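Local structure of TAF6 (Antonospora locustae, 4ATG) at residues K115-T120 with K126-R131; S91-V96 with K134-V139; D14-M19 with E30-E35; Q40-F45 with F71-N76. The protein probably takes part in transcription initiation as a subunit of TFIID, where its HEAT-repeat C-terminal domain helps form the complex with Taf9, a process modulated by Taf5. All coordinates share one frame; numbering follows the deposited sequence.

Contact 1 of 4, residues K115-T120 with K126-R131; sequences KYIYDT and KTLAPR
Leu128 of helix 128-140 meets helix 104-121 through both of its methyl groups. CD1 packs against CG2 of Ile117 at 4.0 Å, the two side chains crossing at about a right angle, while Leu128 CD2 rests against the backbone at Tyr118 CA, 4.1 Å away. Next in the chain, Ala129 meets the Tyr118 ring obliquely: its CB comes nearest, 3.4 Å from Tyr118 CE1, with CA behind it also against the ring. The Tyr118 ring gets there because its CG stands anti to the backbone N (chi1 -175°), which carries it alongside the second helix. An alanine in place of Tyr118 would remove the ring, and Ala129 would probably lose its partner and a gap would open beside its methyl group. The contact joins the C-terminal part of helix 104-121 to the next helix of the HEAT-repeat domain, Ile117 and Leu128 both packing on Leu89 of helix 85-97. Within helix 104-121, Thr120 OG1 donates to Tyr116 O at 2.7 Å, and Lys115 NZ makes a salt bridge to Asp119 OD2 while also reaching Ile159 O of helix 147-160. With no hydrogen bond across it, the contact is held by hydrocarbon packing alone.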
loop_
_atom_site.group_PDB
_atom_site.type_symbol
_atom_site.label_atom_id
_atom_site.label_comp_id
_atom_site.label_asym_id
_atom_site.label_seq_id
_atom_site.Cartn_x
_atom_site.Cartn_y
_atom_site.Cartn_z
ATOM N N LYS A 115 0.597 -7.245 0.791
ATOM C CA LYS A 115 0.767 -8.702 0.939
ATOM C C LYS A 115 2.102 -9.030 1.611
ATOM O O LYS A 115 2.156 -9.871 2.496
ATOM C CB LYS A 115 0.661 -9.425 -0.408
ATOM C CG LYS A 115 1.090 -10.911 -0.310
ATOM C CD LYS A 115 0.987 -11.655 -1.626
ATOM C CE LYS A 115 1.515 -13.082 -1.510
ATOM N NZ LYS A 115 0.939 -13.790 -0.326
ATOM N N TYR A 116 3.158 -8.360 1.211
ATOM C CA TYR A 116 4.483 -8.590 1.805
ATOM C C TYR A 116 4.430 -8.316 3.314
ATOM O O TYR A 116 4.992 -9.089 4.102
ATOM C CB TYR A 116 5.522 -7.665 1.155
ATOM C CG TYR A 116 6.914 -7.919 1.687
ATOM C CD1 TYR A 116 7.726 -8.890 1.118
ATOM C CD2 TYR A 116 7.392 -7.239 2.811
ATOM C CE1 TYR A 116 8.997 -9.159 1.626
ATOM C CE2 TYR A 116 8.673 -7.484 3.312
ATOM C CZ TYR A 116 9.462 -8.459 2.724
ATOM O OH TYR A 116 10.731 -8.717 3.175
ATOM N N ILE A 117 3.774 -7.233 3.705
ATOM C CA ILE A 117 3.653 -6.868 5.136
ATOM C C ILE A 117 2.819 -7.917 5.846
ATOM O O ILE A 117 3.206 -8.398 6.906
ATOM C CB ILE A 117 3.053 -5.450 5.277
ATOM C CG1 ILE A 117 4.035 -4.390 4.724
ATOM C CG2 ILE A 117 2.668 -5.145 6.759
ATOM C CD1 ILE A 117 3.411 -2.937 4.593
ATOM N N TYR A 118 1.688 -8.284 5.238
ATOM C CA TYR A 118 0.798 -9.308 5.779
ATOM C C TYR A 118 1.583 -10.605 6.008
ATOM O O TYR A 118 1.548 -11.167 7.110
ATOM C CB TYR A 118 -0.384 -9.536 4.815
ATOM C CG TYR A 118 -1.434 -10.487 5.329
ATOM C CD1 TYR A 118 -2.540 -10.017 6.036
ATOM C CD2 TYR A 118 -1.414 -11.835 4.977
ATOM C CE1 TYR A 118 -3.560 -10.881 6.445
ATOM C CE2 TYR A 118 -2.416 -12.711 5.405
ATOM C CZ TYR A 118 -3.491 -12.226 6.127
ATOM O OH TYR A 118 -4.489 -13.081 6.530
ATOM N N ASP A 119 2.270 -11.087 4.980
ATOM C CA ASP A 119 3.035 -12.334 5.084
ATOM C C ASP A 119 4.179 -12.264 6.091
ATOM O O ASP A 119 4.448 -13.248 6.779
ATOM C CB ASP A 119 3.596 -12.729 3.717
ATOM C CG ASP A 119 2.551 -13.249 2.725
ATOM O OD1 ASP A 119 1.461 -13.631 3.163
ATOM O OD2 ASP A 119 2.877 -13.370 1.534
ATOM N N THR A 120 4.862 -11.127 6.159
ATOM C CA THR A 120 6.041 -10.993 7.021
ATOM C C THR A 120 5.698 -10.773 8.491
ATOM O O THR A 120 6.423 -11.257 9.374
ATOM C CB THR A 120 6.942 -9.867 6.468
ATOM O OG1 THR A 120 7.260 -10.168 5.109
ATOM C CG2 THR A 120 8.257 -9.678 7.262
ATOM N N LYS A 126 -0.500 -9.070 16.321
ATOM C CA LYS A 126 -1.883 -9.578 16.304
ATOM C C LYS A 126 -2.954 -8.716 15.636
ATOM O O LYS A 126 -3.860 -9.271 15.027
ATOM C CB LYS A 126 -2.341 -10.059 17.704
ATOM C CG LYS A 126 -2.446 -8.958 18.756
ATOM C CD LYS A 126 -2.907 -9.498 20.103
ATOM C CE LYS A 126 -3.018 -8.402 21.132
ATOM N NZ LYS A 126 -3.666 -8.888 22.377
ATOM N N THR A 127 -2.870 -7.390 15.757
ATOM C CA THR A 127 -3.896 -6.492 15.200
ATOM C C THR A 127 -3.735 -6.265 13.690
ATOM O O THR A 127 -4.649 -5.758 13.052
ATOM C CB THR A 127 -3.857 -5.141 15.916
ATOM O OG1 THR A 127 -2.590 -4.533 15.664
ATOM C CG2 THR A 127 -4.116 -5.249 17.422
ATOM N N LEU A 128 -2.583 -6.621 13.127
ATOM C CA LEU A 128 -2.293 -6.369 11.712
ATOM C C LEU A 128 -3.280 -7.021 10.716
ATOM O O LEU A 128 -3.880 -6.298 9.915
ATOM C CB LEU A 128 -0.835 -6.764 11.418
ATOM C CG LEU A 128 -0.186 -6.197 10.169
ATOM C CD1 LEU A 128 1.313 -6.016 10.386
ATOM C CD2 LEU A 128 -0.461 -7.078 8.943
ATOM N N ALA A 129 -3.398 -8.360 10.714
ATOM C CA ALA A 129 -4.241 -9.067 9.741
ATOM C C ALA A 129 -5.729 -8.704 9.886
ATOM O O ALA A 129 -6.338 -8.385 8.865
ATOM C CB ALA A 129 -4.050 -10.574 9.841
ATOM N N PRO A 130 -6.330 -8.689 11.110
ATOM C CA PRO A 130 -7.753 -8.336 11.211
ATOM C C PRO A 130 -8.076 -6.961 10.653
ATOM O O PRO A 130 -9.075 -6.837 9.952
ATOM C CB PRO A 130 -8.045 -8.456 12.716
ATOM C CG PRO A 130 -7.014 -9.404 13.225
ATOM C CD PRO A 130 -5.791 -9.024 12.447
ATOM N N ARG A 131 -7.214 -5.959 10.901
ATOM C CA ARG A 131 -7.391 -4.591 10.408
ATOM C C ARG A 131 -7.352 -4.532 8.872
ATOM O O ARG A 131 -8.225 -3.901 8.262
ATOM C CB ARG A 131 -6.360 -3.633 11.036
ATOM C CG ARG A 131 -6.718 -3.262 12.477
ATOM C CD ARG A 131 -5.626 -2.466 13.172
ATOM N NE ARG A 131 -5.945 -2.265 14.586
ATOM C CZ ARG A 131 -5.103 -1.768 15.488
ATOM N NH1 ARG A 131 -3.872 -1.417 15.135
ATOM N NH2 ARG A 131 -5.481 -1.632 16.752
#

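Contact 2 of 4, residues S91-V96 with K134-V139; sequences SLLTCV and KTLKGV
No ring or other flat side chain takes part where Leu93 meets Thr135 and Leu136, so there are no faces or edges to fill and methyl groups make the whole interface. Leu93 divides its two branches between neighbouring residues of the other helix. Its CD1 approaches Thr135 CG2 at 4.1 Å, the two side chains reaching toward each other tip to tip, and its CD2 lies 3.8 Å from Leu136 CD2 as the leucines cross at about a right angle. One turn on, Val96 CG1 adds a looser touch to the same methyl, Leu136 CD2, at 4.3 Å. Thr135 can present a purely apolar face because its CG2 is the branch anti to the backbone N; the hydroxyl, OG1, lies beside that N (chi1 -62°) and bonds back to Arg131 O one turn earlier. The segment axes pass 11.4 Å apart and run nearly parallel, 19° between their directions, as suits two helices separated in sequence by a third. That third helix, 104-121, packs on Leu92, Cys95 and Val96 of helix 85-97. Helix 147-160 covers Val96, Leu136 and Val139, its Cys156 touching both Val96 and Leu136.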
loop_
_atom_site.group_PDB
_atom_site.type_symbol
_atom_site.label_atom_id
_atom_site.label_comp_id
_atom_site.label_asym_id
_atom_site.label_seq_id
_atom_site.Cartn_x
_atom_site.Cartn_y
_atom_site.Cartn_z
ATOM N N SER A 91 -1.624 3.944 4.367
ATOM C CA SER A 91 -1.200 4.735 3.204
ATOM C C SER A 91 -1.154 3.824 1.953
ATOM O O SER A 91 -1.645 4.197 0.896
ATOM C CB SER A 91 0.163 5.357 3.457
ATOM O OG SER A 91 0.503 6.201 2.377
ATOM N N LEU A 92 -0.594 2.619 2.091
ATOM C CA LEU A 92 -0.628 1.644 1.009
ATOM C C LEU A 92 -2.065 1.259 0.685
ATOM O O LEU A 92 -2.403 1.150 -0.485
ATOM C CB LEU A 92 0.131 0.400 1.403
ATOM C CG LEU A 92 1.658 0.484 1.391
ATOM C CD1 LEU A 92 2.228 -0.788 2.088
ATOM C CD2 LEU A 92 2.182 0.633 -0.043
ATOM N N LEU A 93 -2.911 1.061 1.699
ATOM C CA LEU A 93 -4.317 0.715 1.447
ATOM C C LEU A 93 -5.076 1.811 0.716
ATOM O O LEU A 93 -5.946 1.493 -0.098
ATOM C CB LEU A 93 -5.039 0.299 2.735
ATOM C CG LEU A 93 -4.588 -1.039 3.327
ATOM C CD1 LEU A 93 -5.143 -1.206 4.704
ATOM C CD2 LEU A 93 -5.036 -2.227 2.450
ATOM N N THR A 94 -4.710 3.102 0.942
ATOM C CA THR A 94 -5.313 4.234 0.202
ATOM C C THR A 94 -5.002 4.063 -1.307
ATOM O O THR A 94 -5.852 4.346 -2.142
ATOM C CB THR A 94 -4.772 5.548 0.741
ATOM O OG1 THR A 94 -5.216 5.694 2.093
ATOM C CG2 THR A 94 -5.213 6.757 -0.080
ATOM N N CYS A 95 -3.793 3.587 -1.645
ATOM C CA CYS A 95 -3.426 3.349 -3.056
ATOM C C CYS A 95 -4.164 2.170 -3.648
ATOM O O CYS A 95 -4.358 2.130 -4.863
ATOM C CB CYS A 95 -1.921 3.188 -3.213
ATOM S SG CYS A 95 -0.990 4.674 -2.802
ATOM N N VAL A 96 -4.568 1.206 -2.806
ATOM C CA VAL A 96 -5.308 0.012 -3.283
ATOM C C VAL A 96 -6.773 0.393 -3.563
ATOM O O VAL A 96 -7.311 0.082 -4.628
ATOM C CB VAL A 96 -5.254 -1.161 -2.248
ATOM C CG1 VAL A 96 -6.112 -2.348 -2.693
ATOM C CG2 VAL A 96 -3.815 -1.621 -1.982
ATOM N N LYS A 134 -10.465 -6.381 7.433
ATOM C CA LYS A 134 -11.679 -5.594 7.703
ATOM C C LYS A 134 -11.834 -4.454 6.712
ATOM O O LYS A 134 -12.927 -4.281 6.158
ATOM C CB LYS A 134 -11.716 -5.086 9.162
ATOM C CG LYS A 134 -13.034 -4.424 9.539
ATOM C CD LYS A 134 -13.022 -3.859 10.966
ATOM C CE LYS A 134 -14.427 -3.455 11.365
ATOM N NZ LYS A 134 -14.546 -3.203 12.825
ATOM N N THR A 135 -10.741 -3.713 6.458
ATOM C CA THR A 135 -10.723 -2.602 5.509
ATOM C C THR A 135 -11.072 -3.112 4.101
ATOM O O THR A 135 -11.971 -2.572 3.462
ATOM C CB THR A 135 -9.356 -1.902 5.546
ATOM O OG1 THR A 135 -9.165 -1.363 6.852
ATOM C CG2 THR A 135 -9.222 -0.799 4.497
ATOM N N LEU A 136 -10.366 -4.143 3.634
ATOM C CA LEU A 136 -10.568 -4.680 2.283
ATOM C C LEU A 136 -11.952 -5.255 2.037
ATOM O O LEU A 136 -12.580 -4.930 1.017
ATOM C CB LEU A 136 -9.486 -5.719 1.973
ATOM C CG LEU A 136 -8.045 -5.213 1.953
ATOM C CD1 LEU A 136 -7.082 -6.381 1.889
ATOM C CD2 LEU A 136 -7.806 -4.250 0.796
ATOM N N LYS A 137 -12.425 -6.135 2.934
ATOM C CA LYS A 137 -13.743 -6.745 2.792
ATOM C C LYS A 137 -14.806 -5.633 2.821
ATOM O O LYS A 137 -15.784 -5.707 2.072
ATOM C CB LYS A 137 -14.003 -7.772 3.913
ATOM C CG LYS A 137 -15.278 -8.586 3.720
ATOM C CD LYS A 137 -15.999 -8.888 5.039
ATOM C CE LYS A 137 -16.959 -7.794 5.457
ATOM N NZ LYS A 137 -17.800 -8.208 6.610
ATOM N N GLY A 138 -14.577 -4.609 3.649
ATOM C CA GLY A 138 -15.487 -3.469 3.765
ATOM C C GLY A 138 -15.698 -2.719 2.464
ATOM O O GLY A 138 -16.842 -2.448 2.093
ATOM N N VAL A 139 -14.594 -2.416 1.752
ATOM C CA VAL A 139 -14.557 -1.691 0.480
ATOM C C VAL A 139 -15.147 -2.549 -0.632
ATOM O O VAL A 139 -16.008 -2.071 -1.375
ATOM C CB VAL A 139 -13.131 -1.171 0.153
ATOM C CG1 VAL A 139 -13.057 -0.568 -1.260
ATOM C CG2 VAL A 139 -12.663 -0.152 1.199
#

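Contact 3 of 4, residues D14-M19 with E30-E35; sequences DKILSM and ECLEKE
Beside Ile16, which touches Cys31 and Leu32 across the contact, the hydroxyl of Ser18 turns back into its own helix: OG donates to Lys15 O at 2.6 Å. The bond meets the carbonyl well off its axis, with a C=O...donor angle of 127° and the donor tilted 20° from the carbonyl plane. The contact itself is apolar, and Ile16 carries all of its first-helix side. Its longer branch, ending in CD1, reaches Cys31 CB at 3.9 Å. The short branch, CG2, stands anti to the backbone N and meets Leu32 CD2 at 4.2 Å, the two side chains sliding past each other in opposite directions. CB makes the nearest approach of Cys31, with SG, beside the backbone N (chi1 -70°), only a little farther from CD1. Leu32 is buried more deeply: besides Ile16 it touches Phe45 of helix 42-55 and Leu69, Ser72 and Leu73 of helix 60-75. Phe45 also packs on Ile16 and so bridges the pair. Close apolar packing of two consecutive helices, 7-20 and 25-34, joined by a short connection and covered by the next helices in the chain, is characteristic of the HEAT-repeat superhelix to which this domain belongs.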
loop_
_atom_site.group_PDB
_atom_site.type_symbol
_atom_site.label_atom_id
_atom_site.label_comp_id
_atom_site.label_asym_id
_atom_site.label_seq_id
_atom_site.Cartn_x
_atom_site.Cartn_y
_atom_site.Cartn_z
ATOM N N ASP A 14 15.641 16.471 2.701
ATOM C CA ASP A 14 15.136 17.352 1.642
ATOM C C ASP A 14 15.627 16.904 0.273
ATOM O O ASP A 14 14.850 16.953 -0.687
ATOM C CB ASP A 14 15.503 18.819 1.894
ATOM C CG ASP A 14 14.811 19.445 3.106
ATOM O OD1 ASP A 14 13.760 18.886 3.568
ATOM O OD2 ASP A 14 15.286 20.486 3.574
ATOM N N LYS A 15 16.893 16.432 0.176
ATOM C CA LYS A 15 17.470 15.990 -1.117
ATOM C C LYS A 15 16.704 14.779 -1.675
ATOM O O LYS A 15 16.307 14.789 -2.833
ATOM C CB LYS A 15 18.966 15.636 -0.978
ATOM C CG LYS A 15 19.604 15.242 -2.305
ATOM C CD LYS A 15 19.622 16.471 -3.221
ATOM C CE LYS A 15 20.029 16.170 -4.614
ATOM N NZ LYS A 15 19.964 17.418 -5.457
ATOM N N ILE A 16 16.473 13.759 -0.849
ATOM C CA ILE A 16 15.739 12.560 -1.273
ATOM C C ILE A 16 14.347 12.935 -1.765
ATOM O O ILE A 16 13.906 12.452 -2.812
ATOM C CB ILE A 16 15.675 11.507 -0.125
ATOM C CG1 ILE A 16 17.099 10.944 0.199
ATOM C CG2 ILE A 16 14.658 10.375 -0.458
ATOM C CD1 ILE A 16 17.864 10.195 -0.948
ATOM N N LEU A 17 13.640 13.744 -0.987
ATOM C CA LEU A 17 12.277 14.150 -1.360
ATOM C C LEU A 17 12.260 14.890 -2.699
ATOM O O LEU A 17 11.399 14.616 -3.541
ATOM C CB LEU A 17 11.624 14.969 -0.246
ATOM C CG LEU A 17 11.431 14.226 1.117
ATOM C CD1 LEU A 17 10.593 15.035 2.009
ATOM C CD2 LEU A 17 10.911 12.790 0.966
ATOM N N SER A 18 13.264 15.731 -2.939
ATOM C CA SER A 18 13.386 16.497 -4.181
ATOM C C SER A 18 13.632 15.590 -5.394
ATOM O O SER A 18 13.407 16.028 -6.528
ATOM C CB SER A 18 14.523 17.508 -4.082
ATOM O OG SER A 18 15.775 16.869 -4.296
ATOM N N MET A 19 14.141 14.368 -5.165
ATOM C CA MET A 19 14.440 13.383 -6.223
ATOM C C MET A 19 13.207 12.560 -6.649
ATOM O O MET A 19 13.229 11.972 -7.707
ATOM C CB MET A 19 15.588 12.448 -5.776
ATOM C CG MET A 19 16.957 13.193 -5.646
ATOM S SD MET A 19 18.136 12.340 -4.560
ATOM C CE MET A 19 18.731 11.094 -5.669
ATOM N N GLU A 30 16.783 3.402 -4.356
ATOM C CA GLU A 30 17.957 2.608 -3.928
ATOM C C GLU A 30 18.500 3.124 -2.590
ATOM O O GLU A 30 18.826 2.310 -1.719
ATOM C CB GLU A 30 19.081 2.626 -4.989
ATOM C CG GLU A 30 20.315 1.806 -4.604
ATOM C CD GLU A 30 20.228 0.287 -4.652
ATOM O OE1 GLU A 30 19.111 -0.258 -4.814
ATOM O OE2 GLU A 30 21.291 -0.362 -4.509
ATOM N N CYS A 31 18.667 4.470 -2.440
ATOM C CA CYS A 31 19.188 5.055 -1.192
ATOM C C CYS A 31 18.393 4.613 0.018
ATOM O O CYS A 31 18.994 4.339 1.047
ATOM C CB CYS A 31 19.242 6.579 -1.256
ATOM S SG CYS A 31 20.498 7.223 -2.389
ATOM N N LEU A 32 17.053 4.633 -0.067
ATOM C CA LEU A 32 16.217 4.286 1.089
ATOM C C LEU A 32 16.239 2.800 1.433
ATOM O O LEU A 32 15.902 2.443 2.554
ATOM C CB LEU A 32 14.787 4.840 0.980
ATOM C CG LEU A 32 14.638 6.386 0.985
ATOM C CD1 LEU A 32 13.241 6.782 1.396
ATOM C CD2 LEU A 32 15.682 7.063 1.848
ATOM N N GLU A 33 16.685 1.953 0.507
ATOM C CA GLU A 33 16.844 0.526 0.794
ATOM C C GLU A 33 18.246 0.230 1.320
ATOM O O GLU A 33 18.420 -0.721 2.072
ATOM C CB GLU A 33 16.655 -0.316 -0.474
ATOM C CG GLU A 33 16.489 -1.781 -0.095
ATOM C CD GLU A 33 16.461 -2.807 -1.199
ATOM O OE1 GLU A 33 16.042 -2.461 -2.323
ATOM O OE2 GLU A 33 16.816 -3.976 -0.923
ATOM N N LYS A 34 19.260 1.006 0.895
ATOM C CA LYS A 34 20.636 0.628 1.222
ATOM C C LYS A 34 21.358 1.445 2.275
ATOM O O LYS A 34 22.300 0.935 2.892
ATOM C CB LYS A 34 21.496 0.558 -0.067
ATOM C CG LYS A 34 21.019 -0.474 -1.102
ATOM C CD LYS A 34 21.190 -1.905 -0.615
ATOM C CE LYS A 34 20.627 -2.910 -1.583
ATOM N NZ LYS A 34 20.910 -4.294 -1.126
ATOM N N GLU A 35 21.010 2.712 2.419
ATOM C CA GLU A 35 21.754 3.611 3.314
ATOM C C GLU A 35 21.582 3.335 4.781
ATOM O O GLU A 35 20.459 3.068 5.230
ATOM C CB GLU A 35 21.411 5.085 2.998
ATOM C CG GLU A 35 22.428 6.114 3.460
ATOM C CD GLU A 35 23.813 6.061 2.825
ATOM O OE1 GLU A 35 23.909 6.027 1.581
ATOM O OE2 GLU A 35 24.806 6.102 3.577
#

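Contact 4 of 4, residues Q40-F45 with F71-N76; sequences QLVPYF and FSLIKN
Val42, near the start of helix 42-55, meets Leu73 of helix 60-75 through one methyl: its CG2 lies 4.3 Å from Leu73 CD2, a loose touch. One turn further, Phe45 meets the other branch of the same leucine, its CB being 4.0 Å from Leu73 CD1. The Phe45 ring stands oblique to Leu73 CD2, its CG beside the backbone N (chi1 -81°). In that turn of helix Phe45 N donates to Leu41 O at 2.9 Å. Leu73 therefore supplies the whole second-segment side of the interface: CD1 meets Phe45 CB, while CD2 lies by both Val42 and the Phe45 ring, and no polar group crosses it. The Phe45 ring is shared: it also meets the ring of Phe13, their planes at about 45°, and packs on Ile16 and Leu32. Within 71-76, the Lys75 chain folds back so that CG lies 3.7 Å above one face of the Phe71 ring, offset toward its rim. A leucine of one helix lodged against two residues a turn apart on the preceding helix, in an interior lined by the helices before them, is ordinary hydrophobic packing of an all-helical HEAT-repeat solenoid.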
loop_
_atom_site.group_PDB
_atom_site.type_symbol
_atom_site.label_atom_id
_atom_site.label_comp_id
_atom_site.label_asym_id
_atom_site.label_seq_id
_atom_site.Cartn_x
_atom_site.Cartn_y
_atom_site.Cartn_z
ATOM N N GLN A 40 16.380 8.018 12.270
ATOM C CA GLN A 40 15.759 9.284 12.707
ATOM C C GLN A 40 14.854 9.894 11.625
ATOM O O GLN A 40 13.879 10.574 11.947
ATOM C CB GLN A 40 16.831 10.305 13.074
ATOM C CG GLN A 40 17.112 10.470 14.550
ATOM C CD GLN A 40 17.992 11.695 14.710
ATOM O OE1 GLN A 40 19.182 11.672 14.408
ATOM N NE2 GLN A 40 17.390 12.831 15.013
ATOM N N LEU A 41 15.200 9.667 10.342
ATOM C CA LEU A 41 14.440 10.196 9.207
ATOM C C LEU A 41 13.213 9.399 8.865
ATOM O O LEU A 41 12.294 9.926 8.242
ATOM C CB LEU A 41 15.355 10.254 7.951
ATOM C CG LEU A 41 16.522 11.227 8.033
ATOM C CD1 LEU A 41 17.228 11.335 6.684
ATOM C CD2 LEU A 41 16.049 12.574 8.374
ATOM N N VAL A 42 13.228 8.102 9.180
ATOM C CA VAL A 42 12.112 7.180 8.897
ATOM C C VAL A 42 10.696 7.752 9.159
ATOM O O VAL A 42 9.903 7.782 8.219
ATOM C CB VAL A 42 12.349 5.759 9.492
ATOM C CG1 VAL A 42 11.084 4.901 9.353
ATOM C CG2 VAL A 42 13.514 5.081 8.772
ATOM N N PRO A 43 10.332 8.218 10.372
ATOM C CA PRO A 43 8.969 8.755 10.563
ATOM C C PRO A 43 8.639 9.934 9.642
ATOM O O PRO A 43 7.496 10.091 9.219
ATOM C CB PRO A 43 8.969 9.202 12.043
ATOM C CG PRO A 43 10.390 9.317 12.419
ATOM C CD PRO A 43 11.082 8.238 11.646
ATOM N N TYR A 44 9.646 10.770 9.341
ATOM C CA TYR A 44 9.469 11.944 8.485
ATOM C C TYR A 44 9.277 11.534 7.023
ATOM O O TYR A 44 8.449 12.122 6.330
ATOM C CB TYR A 44 10.625 12.927 8.675
ATOM C CG TYR A 44 10.667 13.472 10.089
ATOM C CD1 TYR A 44 9.570 14.132 10.636
ATOM C CD2 TYR A 44 11.761 13.235 10.916
ATOM C CE1 TYR A 44 9.560 14.538 11.966
ATOM C CE2 TYR A 44 11.797 13.720 12.224
ATOM C CZ TYR A 44 10.705 14.399 12.735
ATOM O OH TYR A 44 10.732 14.865 14.028
ATOM N N PHE A 45 10.013 10.507 6.566
ATOM C CA PHE A 45 9.833 10.012 5.193
ATOM C C PHE A 45 8.403 9.483 5.052
ATOM O O PHE A 45 7.721 9.817 4.094
ATOM C CB PHE A 45 10.832 8.888 4.879
ATOM C CG PHE A 45 12.225 9.352 4.501
ATOM C CD1 PHE A 45 12.416 10.279 3.476
ATOM C CD2 PHE A 45 13.342 8.765 5.070
ATOM C CE1 PHE A 45 13.707 10.673 3.089
ATOM C CE2 PHE A 45 14.639 9.140 4.664
ATOM C CZ PHE A 45 14.809 10.120 3.710
ATOM N N PHE A 71 8.550 0.309 0.272
ATOM C CA PHE A 71 9.136 -1.032 0.210
ATOM C C PHE A 71 10.630 -0.977 0.487
ATOM O O PHE A 71 11.171 -1.881 1.118
ATOM C CB PHE A 71 8.836 -1.683 -1.168
ATOM C CG PHE A 71 9.162 -3.167 -1.218
ATOM C CD1 PHE A 71 8.723 -4.028 -0.214
ATOM C CD2 PHE A 71 9.926 -3.692 -2.254
ATOM C CE1 PHE A 71 9.032 -5.400 -0.256
ATOM C CE2 PHE A 71 10.235 -5.060 -2.294
ATOM C CZ PHE A 71 9.788 -5.899 -1.294
ATOM N N SER A 72 11.317 0.084 0.016
ATOM C CA SER A 72 12.759 0.215 0.270
ATOM C C SER A 72 12.992 0.324 1.774
ATOM O O SER A 72 13.875 -0.338 2.297
ATOM C CB SER A 72 13.332 1.462 -0.405
ATOM O OG SER A 72 13.508 1.296 -1.804
ATOM N N LEU A 73 12.214 1.166 2.463
ATOM C CA LEU A 73 12.403 1.343 3.922
ATOM C C LEU A 73 12.068 0.035 4.664
ATOM O O LEU A 73 12.802 -0.374 5.577
ATOM C CB LEU A 73 11.498 2.481 4.416
ATOM C CG LEU A 73 11.893 3.913 4.007
ATOM C CD1 LEU A 73 10.818 4.911 4.507
ATOM C CD2 LEU A 73 13.234 4.299 4.599
ATOM N N ILE A 74 11.017 -0.667 4.204
ATOM C CA ILE A 74 10.640 -1.970 4.806
ATOM C C ILE A 74 11.796 -2.977 4.657
ATOM O O ILE A 74 12.075 -3.737 5.590
ATOM C CB ILE A 74 9.312 -2.497 4.175
ATOM C CG1 ILE A 74 8.111 -1.635 4.602
ATOM C CG2 ILE A 74 9.047 -3.999 4.547
ATOM C CD1 ILE A 74 6.898 -1.835 3.710
ATOM N N LYS A 75 12.470 -2.981 3.493
ATOM C CA LYS A 75 13.591 -3.908 3.203
ATOM C C LYS A 75 14.976 -3.504 3.714
ATOM O O LYS A 75 15.897 -4.326 3.704
ATOM C CB LYS A 75 13.696 -4.187 1.691
ATOM C CG LYS A 75 12.502 -4.958 1.093
ATOM C CD LYS A 75 12.391 -6.406 1.578
ATOM C CE LYS A 75 13.217 -7.401 0.789
ATOM N NZ LYS A 75 12.889 -8.808 1.164
ATOM N N ASN A 76 15.144 -2.249 4.099
ATOM C CA ASN A 76 16.444 -1.734 4.549
ATOM C C ASN A 76 16.920 -2.422 5.812
ATOM O O ASN A 76 16.296 -2.314 6.861
ATOM C CB ASN A 76 16.405 -0.187 4.668
ATOM C CG ASN A 76 17.744 0.476 4.867
ATOM O OD1 ASN A 76 18.676 -0.110 5.417
ATOM N ND2 ASN A 76 17.880 1.719 4.395
#

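Along the chain, contact 3 closes first, then contact 4, and contact 1 falls within the span that contact 2 encloses. Contacts 3 and 4 lie 10 Å apart between centres, near the N-terminal end, and share a polar seam: Asn76 ND2 bonds to Leu32 O (2.8 Å) and to Glu35 O (3.0 Å). Contacts 1 and 2, their centres 12 Å apart, share helix 128-140 and touch where Ile117 CD1 meets Leu92 CD1 at 3.5 Å. Contact 4 touches contact 1, so the two clusters adjoin: Tyr116 packs on Phe71 and Ile74 and its OH probably bonds to Lys75 NZ. The four follow the helical solenoid from its N-terminal end to helix 128-140, consistent with a HEAT-repeat domain.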